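Local structure of ORF14 (Streptomyces clavuligerus, 2WPX) at residues 72-77 against 107-112; 76-81 against 116-121; 120-125 against 330-335; 156-161 against 324-329. The protein binds acetyl-CoA and, as a tandem GCN5-related N-acetyltransferase of the clavulanic acid pathway, probably transfers acyl groups. All coordinates share one frame; numbering follows the deposited sequence.

Contact 1. Residues 72-77 against 107-112; sequences GALRLA and AHAREL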
loop_
_atom_site.group_PDB
_atom_site.type_symbol
_atom_site.label_atom_id
_atom_site.label_comp_id
_atom_site.label_asym_id
_atom_site.label_seq_id
_atom_site.Cartn_x
_atom_site.Cartn_y
_atom_site.Cartn_z
ATOM N N GLY A 72 -12.886 -11.375 -14.259
ATOM C CA GLY A 72 -12.585 -10.090 -13.607
ATOM C C GLY A 72 -12.957 -10.121 -12.145
ATOM O O GLY A 72 -13.541 -11.084 -11.658
ATOM N N ALA A 73 -12.617 -9.061 -11.432
ATOM C CA ALA A 73 -12.765 -9.064 -9.989
ATOM C C ALA A 73 -12.994 -7.636 -9.568
ATOM O O ALA A 73 -12.429 -6.733 -10.140
ATOM C CB ALA A 73 -11.509 -9.602 -9.353
ATOM N N LEU A 74 -13.853 -7.445 -8.589
ATOM C CA LEU A 74 -14.046 -6.131 -7.994
ATOM C C LEU A 74 -13.921 -6.218 -6.483
ATOM O O LEU A 74 -14.586 -7.017 -5.898
ATOM C CB LEU A 74 -15.465 -5.647 -8.301
ATOM C CG LEU A 74 -15.987 -4.422 -7.548
ATOM C CD1 LEU A 74 -15.323 -3.156 -8.062
ATOM C CD2 LEU A 74 -17.531 -4.348 -7.676
ATOM N N ARG A 75 -13.122 -5.385 -5.846
ATOM C CA ARG A 75 -13.024 -5.446 -4.388
ATOM C C ARG A 75 -13.255 -4.055 -3.833
ATOM O O ARG A 75 -12.583 -3.109 -4.239
ATOM C CB ARG A 75 -11.633 -5.949 -3.958
ATOM C CG ARG A 75 -11.215 -7.333 -4.565
ATOM C CD ARG A 75 -10.088 -8.041 -3.689
ATOM N NE ARG A 75 -10.477 -8.246 -2.275
ATOM C CZ ARG A 75 -9.602 -8.529 -1.318
ATOM N NH1 ARG A 75 -8.319 -8.668 -1.634
ATOM N NH2 ARG A 75 -9.996 -8.677 -0.060
ATOM N N LEU A 76 -14.207 -3.928 -2.912
ATOM C CA LEU A 76 -14.424 -2.680 -2.214
ATOM C C LEU A 76 -13.970 -2.757 -0.798
ATOM O O LEU A 76 -14.146 -3.780 -0.145
ATOM C CB LEU A 76 -15.899 -2.327 -2.170
ATOM C CG LEU A 76 -16.483 -1.851 -3.488
ATOM C CD1 LEU A 76 -17.749 -1.103 -3.168
ATOM C CD2 LEU A 76 -15.499 -1.008 -4.319
ATOM N N ALA A 77 -13.453 -1.654 -0.286
ATOM C CA ALA A 77 -13.167 -1.571 1.162
ATOM C C ALA A 77 -14.069 -0.503 1.684
ATOM O O ALA A 77 -14.154 0.573 1.105
ATOM C CB ALA A 77 -11.668 -1.230 1.434
ATOM N N ALA A 107 -20.174 -0.415 -12.753
ATOM C CA ALA A 107 -21.598 -0.262 -12.499
ATOM C C ALA A 107 -22.003 -1.075 -11.276
ATOM O O ALA A 107 -22.856 -0.647 -10.491
ATOM C CB ALA A 107 -22.444 -0.683 -13.736
ATOM N N HIS A 108 -21.419 -2.256 -11.131
ATOM C CA HIS A 108 -21.651 -3.086 -9.962
ATOM C C HIS A 108 -21.053 -2.369 -8.721
ATOM O O HIS A 108 -21.706 -2.261 -7.679
ATOM C CB HIS A 108 -21.074 -4.501 -10.210
ATOM C CG HIS A 108 -21.384 -5.498 -9.140
ATOM N ND1 HIS A 108 -20.398 -6.125 -8.405
ATOM C CD2 HIS A 108 -22.558 -5.989 -8.676
ATOM C CE1 HIS A 108 -20.943 -6.932 -7.517
ATOM N NE2 HIS A 108 -22.253 -6.864 -7.651
ATOM N N ALA A 109 -19.836 -1.842 -8.851
ATOM C CA ALA A 109 -19.224 -0.962 -7.792
ATOM C C ALA A 109 -20.142 0.155 -7.254
ATOM O O ALA A 109 -20.402 0.203 -6.080
ATOM C CB ALA A 109 -17.862 -0.350 -8.262
ATOM N N ARG A 110 -20.671 1.001 -8.125
ATOM C CA ARG A 110 -21.640 2.017 -7.711
ATOM C C ARG A 110 -22.885 1.489 -7.022
ATOM O O ARG A 110 -23.362 2.101 -6.034
ATOM C CB ARG A 110 -21.985 2.943 -8.888
ATOM C CG ARG A 110 -20.685 3.597 -9.337
ATOM C CD ARG A 110 -20.826 4.417 -10.560
ATOM N NE ARG A 110 -21.864 5.410 -10.422
ATOM C CZ ARG A 110 -23.076 5.249 -10.935
ATOM N NH1 ARG A 110 -23.339 4.135 -11.591
ATOM N NH2 ARG A 110 -24.009 6.190 -10.812
ATOM N N GLU A 111 -23.380 0.355 -7.502
ATOM C CA GLU A 111 -24.465 -0.355 -6.827
ATOM C C GLU A 111 -24.094 -0.857 -5.382
ATOM O O GLU A 111 -24.894 -0.706 -4.438
ATOM C CB GLU A 111 -24.887 -1.532 -7.696
ATOM C CG GLU A 111 -26.132 -2.238 -7.253
ATOM C CD GLU A 111 -26.744 -3.037 -8.410
ATOM O OE1 GLU A 111 -26.186 -4.112 -8.763
ATOM O OE2 GLU A 111 -27.789 -2.589 -8.961
ATOM N N LEU A 112 -22.892 -1.431 -5.225
ATOM C CA LEU A 112 -22.422 -1.924 -3.900
ATOM C C LEU A 112 -22.204 -0.737 -2.951
ATOM O O LEU A 112 -22.637 -0.769 -1.808
ATOM C CB LEU A 112 -21.133 -2.726 -4.027
ATOM C CG LEU A 112 -21.254 -4.099 -4.699
ATOM C CD1 LEU A 112 -19.831 -4.731 -4.796
ATOM C CD2 LEU A 112 -22.324 -5.065 -3.999
#
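L74 reaches from strand 72-77 into the near side of helix 107-112, and following it outward shows how one leucine can serve a whole helical turn. Its CB leaves the strand toward the helix, and CG stands anti to the backbone N (chi1 168°), which puts the branch point beside the carbonyl carbon. From there the two methyls divide the work. CD1 lies 3.8 Å from A109 CB. CD2 goes deeper: it is 3.6 Å from the backbone N of A109 and 3.7 Å from L112 CD1, and it also meets the H108 imidazole obliquely. Two residues along the strand, L76 repeats the approach on a smaller scale, its CD1 resting 3.9 Å from L112 CB. R75, between these leucines, points away from the helix and forms a salt bridge with D61. No hydrogen bond joins the two segments; apolar packing does the work, with the segment axes 9.5 Å apart at their closest and only 26° from parallel. L74 also lies close to L90, an acetyl-CoA-binding residue. A helix packed nearly parallel to a strand in this way is the alpha/beta layering of the GNAT fold, here on the cofactor-binding domain.

Contact 2. Residues 76-81 against 116-121; sequences LALPDG and HDRTTL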
loop_
_atom_site.group_PDB
_atom_site.type_symbol
_atom_site.label_atom_id
_atom_site.label_comp_id
_atom_site.label_asym_id
_atom_site.label_seq_id
_atom_site.Cartn_x
_atom_site.Cartn_y
_atom_site.Cartn_z
ATOM N N LEU A 76 -14.207 -3.928 -2.912
ATOM C CA LEU A 76 -14.424 -2.680 -2.214
ATOM C C LEU A 76 -13.970 -2.757 -0.798
ATOM O O LEU A 76 -14.146 -3.780 -0.145
ATOM C CB LEU A 76 -15.899 -2.327 -2.170
ATOM C CG LEU A 76 -16.483 -1.851 -3.488
ATOM C CD1 LEU A 76 -17.749 -1.103 -3.168
ATOM C CD2 LEU A 76 -15.499 -1.008 -4.319
ATOM N N ALA A 77 -13.453 -1.654 -0.286
ATOM C CA ALA A 77 -13.167 -1.571 1.162
ATOM C C ALA A 77 -14.069 -0.503 1.684
ATOM O O ALA A 77 -14.154 0.573 1.105
ATOM C CB ALA A 77 -11.668 -1.230 1.434
ATOM N N LEU A 78 -14.777 -0.810 2.761
ATOM C CA LEU A 78 -15.729 0.142 3.320
ATOM C C LEU A 78 -15.257 0.551 4.695
ATOM O O LEU A 78 -15.399 -0.218 5.648
ATOM C CB LEU A 78 -17.148 -0.467 3.428
ATOM C CG LEU A 78 -17.902 -0.903 2.153
ATOM C CD1 LEU A 78 -17.938 0.122 1.053
ATOM C CD2 LEU A 78 -17.398 -2.203 1.657
ATOM N N PRO A 79 -14.695 1.755 4.820
ATOM C CA PRO A 79 -14.336 2.231 6.165
ATOM C C PRO A 79 -15.588 2.408 7.045
ATOM O O PRO A 79 -16.528 3.131 6.670
ATOM C CB PRO A 79 -13.698 3.602 5.889
ATOM C CG PRO A 79 -13.402 3.613 4.389
ATOM C CD PRO A 79 -14.471 2.778 3.787
ATOM N N ASP A 80 -15.622 1.764 8.204
ATOM C CA ASP A 80 -16.798 1.914 9.085
ATOM C C ASP A 80 -17.142 3.376 9.294
ATOM O O ASP A 80 -16.235 4.181 9.482
ATOM C CB ASP A 80 -16.543 1.272 10.455
ATOM C CG ASP A 80 -16.371 -0.205 10.357
ATOM O OD1 ASP A 80 -15.596 -0.766 11.150
ATOM O OD2 ASP A 80 -16.993 -0.805 9.463
ATOM N N GLY A 81 -18.432 3.725 9.261
ATOM C CA GLY A 81 -18.891 5.071 9.651
ATOM C C GLY A 81 -18.586 6.175 8.644
ATOM O O GLY A 81 -18.851 7.329 8.905
ATOM N N HIS A 116 -24.351 0.020 0.620
ATOM C CA HIS A 116 -23.653 0.325 1.851
ATOM C C HIS A 116 -23.755 1.810 2.287
ATOM O O HIS A 116 -23.001 2.251 3.167
ATOM C CB HIS A 116 -22.173 -0.013 1.672
ATOM C CG HIS A 116 -21.873 -1.482 1.653
ATOM N ND1 HIS A 116 -21.971 -2.270 2.775
ATOM C CD2 HIS A 116 -21.442 -2.294 0.658
ATOM C CE1 HIS A 116 -21.620 -3.504 2.480
ATOM N NE2 HIS A 116 -21.281 -3.546 1.203
ATOM N N ASP A 117 -24.659 2.569 1.663
ATOM C CA ASP A 117 -24.907 3.985 2.016
ATOM C C ASP A 117 -23.716 4.901 1.785
ATOM O O ASP A 117 -23.574 5.916 2.459
ATOM C CB ASP A 117 -25.389 4.120 3.452
ATOM C CG ASP A 117 -26.573 3.214 3.737
ATOM O OD1 ASP A 117 -26.495 2.378 4.670
ATOM O OD2 ASP A 117 -27.559 3.286 2.960
ATOM N N ARG A 118 -22.875 4.549 0.821
ATOM C CA ARG A 118 -21.717 5.361 0.483
ATOM C C ARG A 118 -22.131 6.247 -0.676
ATOM O O ARG A 118 -22.737 5.779 -1.669
ATOM C CB ARG A 118 -20.524 4.469 0.089
ATOM C CG ARG A 118 -20.240 3.417 1.142
ATOM C CD ARG A 118 -20.188 4.027 2.538
ATOM N NE ARG A 118 -20.146 3.057 3.647
ATOM C CZ ARG A 118 -19.050 2.660 4.293
ATOM N NH1 ARG A 118 -17.842 3.065 3.913
ATOM N NH2 ARG A 118 -19.167 1.808 5.306
ATOM N N THR A 119 -21.823 7.519 -0.516
ATOM C CA THR A 119 -22.065 8.529 -1.510
ATOM C C THR A 119 -20.964 8.558 -2.594
ATOM O O THR A 119 -21.210 8.992 -3.741
ATOM C CB THR A 119 -22.060 9.927 -0.831
ATOM O OG1 THR A 119 -23.082 9.952 0.169
ATOM C CG2 THR A 119 -22.324 11.034 -1.847
ATOM N N THR A 120 -19.762 8.118 -2.228
ATOM C CA THR A 120 -18.566 8.398 -3.039
ATOM C C THR A 120 -17.708 7.120 -3.238
ATOM O O THR A 120 -17.521 6.307 -2.312
ATOM C CB THR A 120 -17.690 9.518 -2.417
ATOM O OG1 THR A 120 -18.383 10.763 -2.445
ATOM C CG2 THR A 120 -16.430 9.711 -3.205
ATOM N N LEU A 121 -17.219 6.950 -4.460
ATOM C CA LEU A 121 -16.346 5.840 -4.779
ATOM C C LEU A 121 -14.964 6.464 -5.018
ATOM O O LEU A 121 -14.858 7.505 -5.659
ATOM C CB LEU A 121 -16.867 5.215 -6.030
ATOM C CG LEU A 121 -17.043 3.724 -6.187
ATOM C CD1 LEU A 121 -17.223 2.914 -4.886
ATOM C CD2 LEU A 121 -18.195 3.542 -7.159
HETATM O O HOH W 1 -17.877 -0.149 6.854
#
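L78 packs against two flat groups, the imidazole of H116 and the guanidinium of R118, and the contact is built on how these are turned toward it. The leucine and histidine side chains cross at about a right angle. L78 CG sits over one face of the imidazole, 4.1 Å from the ring centroid and 14° off the normal, in a CH-pi contact displaced toward the rim. L78 CD2 continues toward NE2, which itself is hydrogen-bonded to D60.

R118 meets the same leucine differently. Its CG is anti to the carbonyl carbon, and the chain bends at chi2 (-48°), carrying CD off the straight course. L78 CB lies over a face of the guanidinium, 3.6 Å from NH2. P79 CD approaches NH1 at 3.4 Å, while NH1 and NH2 both make weak, bent hydrogen bonds to P79 O. NE turns back to H116 O at 3.0 Å, from above that carbonyl's plane but with the oxygen near the guanidinium plane. Two residues earlier in the strand, L76 CD2 and L121 CD1 touch loosely.

A water accepts from R118 NH2 at 2.8 Å and donates to L78 O and D80 OD2, and NH1 also bonds T84 O. The arginine thus spends its donors mainly on carbonyl oxygens, tying the turn after helix 101-115 to the end of strand 69-79; its link to the D80 carboxylate is water-mediated.

Contact 3. Residues 120-125 against 330-335; sequences TLTATV and FWTAEA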
loop_
_atom_site.group_PDB
_atom_site.type_symbol
_atom_site.label_atom_id
_atom_site.label_comp_id
_atom_site.label_asym_id
_atom_site.label_seq_id
_atom_site.Cartn_x
_atom_site.Cartn_y
_atom_site.Cartn_z
ATOM N N THR A 120 -19.762 8.118 -2.228
ATOM C CA THR A 120 -18.566 8.398 -3.039
ATOM C C THR A 120 -17.708 7.120 -3.238
ATOM O O THR A 120 -17.521 6.307 -2.312
ATOM C CB THR A 120 -17.690 9.518 -2.417
ATOM O OG1 THR A 120 -18.383 10.763 -2.445
ATOM C CG2 THR A 120 -16.430 9.711 -3.205
ATOM N N LEU A 121 -17.219 6.950 -4.460
ATOM C CA LEU A 121 -16.346 5.840 -4.779
ATOM C C LEU A 121 -14.964 6.464 -5.018
ATOM O O LEU A 121 -14.858 7.505 -5.659
ATOM C CB LEU A 121 -16.867 5.215 -6.030
ATOM C CG LEU A 121 -17.043 3.724 -6.187
ATOM C CD1 LEU A 121 -17.223 2.914 -4.886
ATOM C CD2 LEU A 121 -18.195 3.542 -7.159
ATOM N N THR A 122 -13.915 5.896 -4.425
ATOM C CA THR A 122 -12.566 6.464 -4.620
ATOM C C THR A 122 -11.625 5.397 -5.067
ATOM O O THR A 122 -11.833 4.190 -4.834
ATOM C CB THR A 122 -11.951 7.195 -3.371
ATOM O OG1 THR A 122 -11.578 6.237 -2.383
ATOM C CG2 THR A 122 -12.914 8.217 -2.743
ATOM N N ALA A 123 -10.551 5.843 -5.684
ATOM C CA ALA A 123 -9.707 4.965 -6.422
ATOM C C ALA A 123 -8.303 5.526 -6.555
ATOM O O ALA A 123 -8.121 6.735 -6.690
ATOM C CB ALA A 123 -10.330 4.731 -7.837
ATOM N N THR A 124 -7.325 4.640 -6.512
ATOM C CA THR A 124 -5.970 4.963 -6.865
ATOM C C THR A 124 -5.626 4.453 -8.295
ATOM O O THR A 124 -5.771 3.273 -8.610
ATOM C CB THR A 124 -4.999 4.384 -5.884
ATOM O OG1 THR A 124 -5.383 4.790 -4.571
ATOM C CG2 THR A 124 -3.639 4.924 -6.152
ATOM N N VAL A 125 -5.163 5.354 -9.147
ATOM C CA VAL A 125 -4.953 5.005 -10.521
ATOM C C VAL A 125 -3.498 5.127 -10.813
ATOM O O VAL A 125 -2.838 6.107 -10.405
ATOM C CB VAL A 125 -5.738 5.940 -11.450
ATOM C CG1 VAL A 125 -5.473 5.543 -12.887
ATOM C CG2 VAL A 125 -7.264 5.917 -11.081
ATOM N N PHE A 330 -5.127 9.966 -7.215
ATOM C CA PHE A 330 -6.383 9.715 -6.505
ATOM C C PHE A 330 -7.551 10.233 -7.285
ATOM O O PHE A 330 -7.574 11.409 -7.712
ATOM C CB PHE A 330 -6.337 10.271 -5.076
ATOM C CG PHE A 330 -5.151 9.769 -4.312
ATOM C CD1 PHE A 330 -5.089 8.453 -3.891
ATOM C CD2 PHE A 330 -4.035 10.587 -4.099
ATOM C CE1 PHE A 330 -3.926 7.957 -3.231
ATOM C CE2 PHE A 330 -2.892 10.100 -3.458
ATOM C CZ PHE A 330 -2.843 8.793 -3.021
ATOM N N TRP A 331 -8.506 9.344 -7.545
ATOM C CA TRP A 331 -9.688 9.717 -8.312
ATOM C C TRP A 331 -10.905 9.460 -7.464
ATOM O O TRP A 331 -10.873 8.631 -6.554
ATOM C CB TRP A 331 -9.807 8.902 -9.603
ATOM C CG TRP A 331 -8.788 9.157 -10.786
ATOM C CD1 TRP A 331 -7.457 8.942 -10.781
ATOM C CD2 TRP A 331 -9.102 9.599 -12.099
ATOM N NE1 TRP A 331 -6.907 9.187 -12.015
ATOM C CE2 TRP A 331 -7.896 9.622 -12.840
ATOM C CE3 TRP A 331 -10.289 10.012 -12.723
ATOM C CZ2 TRP A 331 -7.839 10.005 -14.193
ATOM C CZ3 TRP A 331 -10.235 10.389 -14.062
ATOM C CH2 TRP A 331 -9.010 10.392 -14.778
ATOM N N THR A 332 -12.011 10.082 -7.838
ATOM C CA THR A 332 -13.225 10.020 -7.042
ATOM C C THR A 332 -14.430 10.113 -7.973
ATOM O O THR A 332 -14.348 10.698 -9.086
ATOM C CB THR A 332 -13.281 11.187 -5.995
ATOM O OG1 THR A 332 -14.472 11.069 -5.230
ATOM C CG2 THR A 332 -13.308 12.598 -6.692
ATOM N N ALA A 333 -15.552 9.555 -7.539
ATOM C CA ALA A 333 -16.730 9.470 -8.403
ATOM C C ALA A 333 -17.986 9.438 -7.557
ATOM O O ALA A 333 -17.967 8.943 -6.443
ATOM C CB ALA A 333 -16.678 8.222 -9.238
ATOM N N GLU A 334 -19.069 9.984 -8.104
ATOM C CA GLU A 334 -20.389 9.787 -7.511
ATOM C C GLU A 334 -20.901 8.317 -7.635
ATOM O O GLU A 334 -20.793 7.650 -8.681
ATOM C CB GLU A 334 -21.394 10.805 -8.076
ATOM C CG GLU A 334 -21.135 12.256 -7.635
ATOM C CD GLU A 334 -22.277 13.200 -8.037
ATOM O OE1 GLU A 334 -22.327 13.624 -9.195
ATOM O OE2 GLU A 334 -23.144 13.519 -7.203
ATOM N N ALA A 335 -21.438 7.823 -6.538
ATOM C CA ALA A 335 -22.075 6.532 -6.486
ATOM C C ALA A 335 -23.467 6.575 -7.120
ATOM O O ALA A 335 -23.863 5.650 -7.818
ATOM C CB ALA A 335 -22.194 6.088 -5.008
#
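T120 to T124 pair with E334 to F330 as neighbouring antiparallel strands, by which the chain's last strand joins the N-terminal GNAT domain, a strand exchange within the tandem protein.

Backbone hydrogen bonds come first. L121 with A333 and A123 with W331 are the hydrogen-bonded pairs, each joined by two bonds. Two of the four are nearly straight: L121 N to A333 O, at 2.9 Å and 176°, and W331 N to A123 O, at 2.8 Å and 175°. The returning bonds, A333 N to L121 O and A123 N to W331 O, are more bent. CA-H...O contacts supplement them, such as T332 CA to L121 O at 3.3 Å.

Apolar packing occupies the face carrying L121, A123, A333 and W331. L121 CB and A333 CB are 4.4 Å apart, and helix 101-115 covers L121. V125 also approaches the W331 indole, but the model is too tight there and the detail is doubtful; the indole NE1 is hydrogen-bonded to E127. On this side A123 also touches the bound acetyl-CoA.

The other face carries threonines and F330. T120 and T332 cross obliquely there. T122 CG2, anti to the carbonyl carbon, lies 4.1 Å from T332 OG1. T124 and F330 lie side by side and point the same way, with T124 OG1 3.7 Å from both CD1 and CE1 of the phenyl ring.

Contact 4. Residues 156-161 against 324-329; sequences GTHQWL and PYDRWV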
loop_
_atom_site.group_PDB
_atom_site.type_symbol
_atom_site.label_atom_id
_atom_site.label_comp_id
_atom_site.label_asym_id
_atom_site.label_seq_id
_atom_site.Cartn_x
_atom_site.Cartn_y
_atom_site.Cartn_z
ATOM N N GLY A 156 0.803 10.215 -5.220
ATOM C CA GLY A 156 1.923 9.525 -4.608
ATOM C C GLY A 156 3.025 9.340 -5.628
ATOM O O GLY A 156 2.762 9.004 -6.784
ATOM N N THR A 157 4.267 9.546 -5.231
ATOM C CA THR A 157 5.365 9.144 -6.101
ATOM C C THR A 157 5.895 7.801 -5.678
ATOM O O THR A 157 6.421 7.653 -4.567
ATOM C CB THR A 157 6.547 10.093 -5.991
ATOM O OG1 THR A 157 6.091 11.416 -6.208
ATOM C CG2 THR A 157 7.600 9.741 -7.013
ATOM N N HIS A 158 5.805 6.838 -6.590
ATOM C CA HIS A 158 6.091 5.453 -6.269
ATOM C C HIS A 158 7.487 5.122 -6.728
ATOM O O HIS A 158 7.781 5.298 -7.898
ATOM C CB HIS A 158 5.043 4.543 -6.911
ATOM C CG HIS A 158 5.207 3.106 -6.562
ATOM N ND1 HIS A 158 5.077 2.106 -7.490
ATOM C CD2 HIS A 158 5.498 2.490 -5.387
ATOM C CE1 HIS A 158 5.289 0.929 -6.919
ATOM N NE2 HIS A 158 5.533 1.132 -5.635
ATOM N N GLN A 159 8.366 4.686 -5.827
ATOM C CA GLN A 159 9.787 4.662 -6.167
ATOM C C GLN A 159 10.416 3.284 -6.026
ATOM O O GLN A 159 9.945 2.485 -5.243
ATOM C CB GLN A 159 10.528 5.603 -5.210
ATOM C CG GLN A 159 10.196 7.101 -5.332
ATOM C CD GLN A 159 10.345 7.787 -3.969
ATOM O OE1 GLN A 159 11.462 8.023 -3.526
ATOM N NE2 GLN A 159 9.223 8.053 -3.281
ATOM N N TRP A 160 11.490 3.010 -6.755
ATOM C CA TRP A 160 12.153 1.727 -6.639
ATOM C C TRP A 160 13.628 1.892 -6.359
ATOM O O TRP A 160 14.282 2.779 -6.882
ATOM C CB TRP A 160 11.977 0.841 -7.906
ATOM C CG TRP A 160 10.570 0.233 -8.036
ATOM C CD1 TRP A 160 9.545 0.745 -8.760
ATOM C CD2 TRP A 160 10.059 -0.951 -7.394
ATOM N NE1 TRP A 160 8.429 -0.030 -8.617
ATOM C CE2 TRP A 160 8.716 -1.091 -7.800
ATOM C CE3 TRP A 160 10.614 -1.920 -6.543
ATOM C CZ2 TRP A 160 7.917 -2.154 -7.386
ATOM C CZ3 TRP A 160 9.835 -2.945 -6.122
ATOM C CH2 TRP A 160 8.497 -3.082 -6.565
ATOM N N LEU A 161 14.122 1.037 -5.480
ATOM C CA LEU A 161 15.537 0.883 -5.258
ATOM C C LEU A 161 15.924 -0.534 -5.633
ATOM O O LEU A 161 15.361 -1.503 -5.130
ATOM C CB LEU A 161 15.863 1.120 -3.802
ATOM C CG LEU A 161 17.297 0.729 -3.353
ATOM C CD1 LEU A 161 18.404 1.545 -4.068
ATOM C CD2 LEU A 161 17.420 0.796 -1.816
ATOM N N PRO A 324 12.110 7.379 -8.788
ATOM C CA PRO A 324 10.678 7.492 -9.071
ATOM C C PRO A 324 10.360 6.738 -10.357
ATOM O O PRO A 324 10.993 6.947 -11.377
ATOM C CB PRO A 324 10.461 9.004 -9.236
ATOM C CG PRO A 324 11.656 9.628 -8.561
ATOM C CD PRO A 324 12.798 8.679 -8.773
ATOM N N TYR A 325 9.387 5.849 -10.284
ATOM C CA TYR A 325 9.026 5.029 -11.415
ATOM C C TYR A 325 7.631 5.339 -12.001
ATOM O O TYR A 325 7.514 5.529 -13.198
ATOM C CB TYR A 325 9.095 3.577 -11.018
ATOM C CG TYR A 325 9.137 2.721 -12.222
ATOM C CD1 TYR A 325 10.347 2.497 -12.895
ATOM C CD2 TYR A 325 7.981 2.128 -12.712
ATOM C CE1 TYR A 325 10.399 1.712 -14.019
ATOM C CE2 TYR A 325 8.027 1.322 -13.833
ATOM C CZ TYR A 325 9.239 1.124 -14.483
ATOM O OH TYR A 325 9.292 0.312 -15.613
ATOM N N ASP A 326 6.582 5.372 -11.169
ATOM C CA ASP A 326 5.248 5.727 -11.635
ATOM C C ASP A 326 4.490 6.541 -10.573
ATOM O O ASP A 326 4.993 6.758 -9.455
ATOM C CB ASP A 326 4.483 4.493 -12.082
ATOM C CG ASP A 326 4.420 3.454 -10.998
ATOM O OD1 ASP A 326 4.337 2.243 -11.303
ATOM O OD2 ASP A 326 4.486 3.834 -9.811
ATOM N N ARG A 327 3.281 6.984 -10.927
ATOM C CA ARG A 327 2.544 7.968 -10.136
ATOM C C ARG A 327 1.214 7.366 -9.653
ATOM O O ARG A 327 0.525 6.674 -10.422
ATOM C CB ARG A 327 2.254 9.194 -10.984
ATOM C CG ARG A 327 1.701 10.378 -10.190
ATOM C CD ARG A 327 1.622 11.658 -11.031
ATOM N NE ARG A 327 1.309 12.850 -10.240
ATOM C CZ ARG A 327 0.342 13.722 -10.532
ATOM N NH1 ARG A 327 -0.419 13.552 -11.611
ATOM N NH2 ARG A 327 0.135 14.779 -9.756
ATOM N N TRP A 328 0.856 7.619 -8.388
ATOM C CA TRP A 328 -0.351 7.033 -7.803
ATOM C C TRP A 328 -1.396 8.119 -7.647
ATOM O O TRP A 328 -1.319 8.871 -6.694
ATOM C CB TRP A 328 -0.026 6.429 -6.423
ATOM C CG TRP A 328 0.602 5.115 -6.506
ATOM C CD1 TRP A 328 0.954 4.461 -7.639
ATOM C CD2 TRP A 328 1.006 4.270 -5.405
ATOM N NE1 TRP A 328 1.533 3.243 -7.324
ATOM C CE2 TRP A 328 1.548 3.088 -5.963
ATOM C CE3 TRP A 328 0.946 4.389 -4.001
ATOM C CZ2 TRP A 328 2.045 2.010 -5.153
ATOM C CZ3 TRP A 328 1.420 3.306 -3.199
ATOM C CH2 TRP A 328 1.944 2.142 -3.775
ATOM N N VAL A 329 -2.338 8.232 -8.587
ATOM C CA VAL A 329 -3.224 9.388 -8.668
ATOM C C VAL A 329 -4.622 9.077 -8.079
ATOM O O VAL A 329 -5.215 8.034 -8.400
ATOM C CB VAL A 329 -3.406 9.884 -10.121
ATOM C CG1 VAL A 329 -4.132 11.220 -10.113
ATOM C CG2 VAL A 329 -2.118 9.972 -10.840
HETATM O O HOH W 2 6.111 0.354 -10.025
#
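H158 carries the main side-chain contacts here, held at its edge by D326 and over one face by W328. H158 ND1 donates to D326 OD2 at 3.0 Å; the carboxylate uses its syn lone pair, the acceptor lies in the imidazole plane, and the two flat groups are nearly coplanar. W328 makes an offset stack with the imidazole, its six-membered ring centroid 4.4 Å away and the planes at 24°. W328 CZ2 sits above the centre of the histidine ring, while H158 CB lies over the five-membered ring of the indole in a CH-pi contact. H158 CG is anti to its backbone N (chi1 -176°), which swings the ring base over the tryptophan.

Several groups position this cluster. H158 NE2 is hydrogen-bonded to E303, so both ring nitrogens are engaged with carboxylates, which would probably favour a protonated imidazole. A water accepts from W160 NE1 at 2.7 Å and donates to D326 OD1. The edge of W160 is directed at the face of Y325, with planes at 88°, and W160 CD1 is 3.6 Å from Y325 CB.

Underneath runs the antiparallel pairing. G156 and W328 exchange two backbone bonds, and H158 N donates to D326 O. H158 O then accepts from Y325 N at 2.9 Å and, weakly, from D326 N: two residues facing one, the signature of a classic beta bulge.

How the contacts relate
The four contacts trace a path from the N-terminal GNAT domain toward its partner. Contacts 1 and 2 share L76 and A77, and L121 CD2 touches R110 CG at 3.3 Å, so helix 101-115 and the strand after it meet on one core. Contact 3 takes over T120 and L121 from contact 2, with T119 O and A335 N 3.0 Å apart. Contact 4 continues along strand 323-334, where V125 N and V329 O are 2.8 Å apart; its centre is about 19 Å from that of contact 3. Acetyl-CoA lies about 4 Å from the A123 side chain, 7 Å from that of L74 and 10 Å from that of W328.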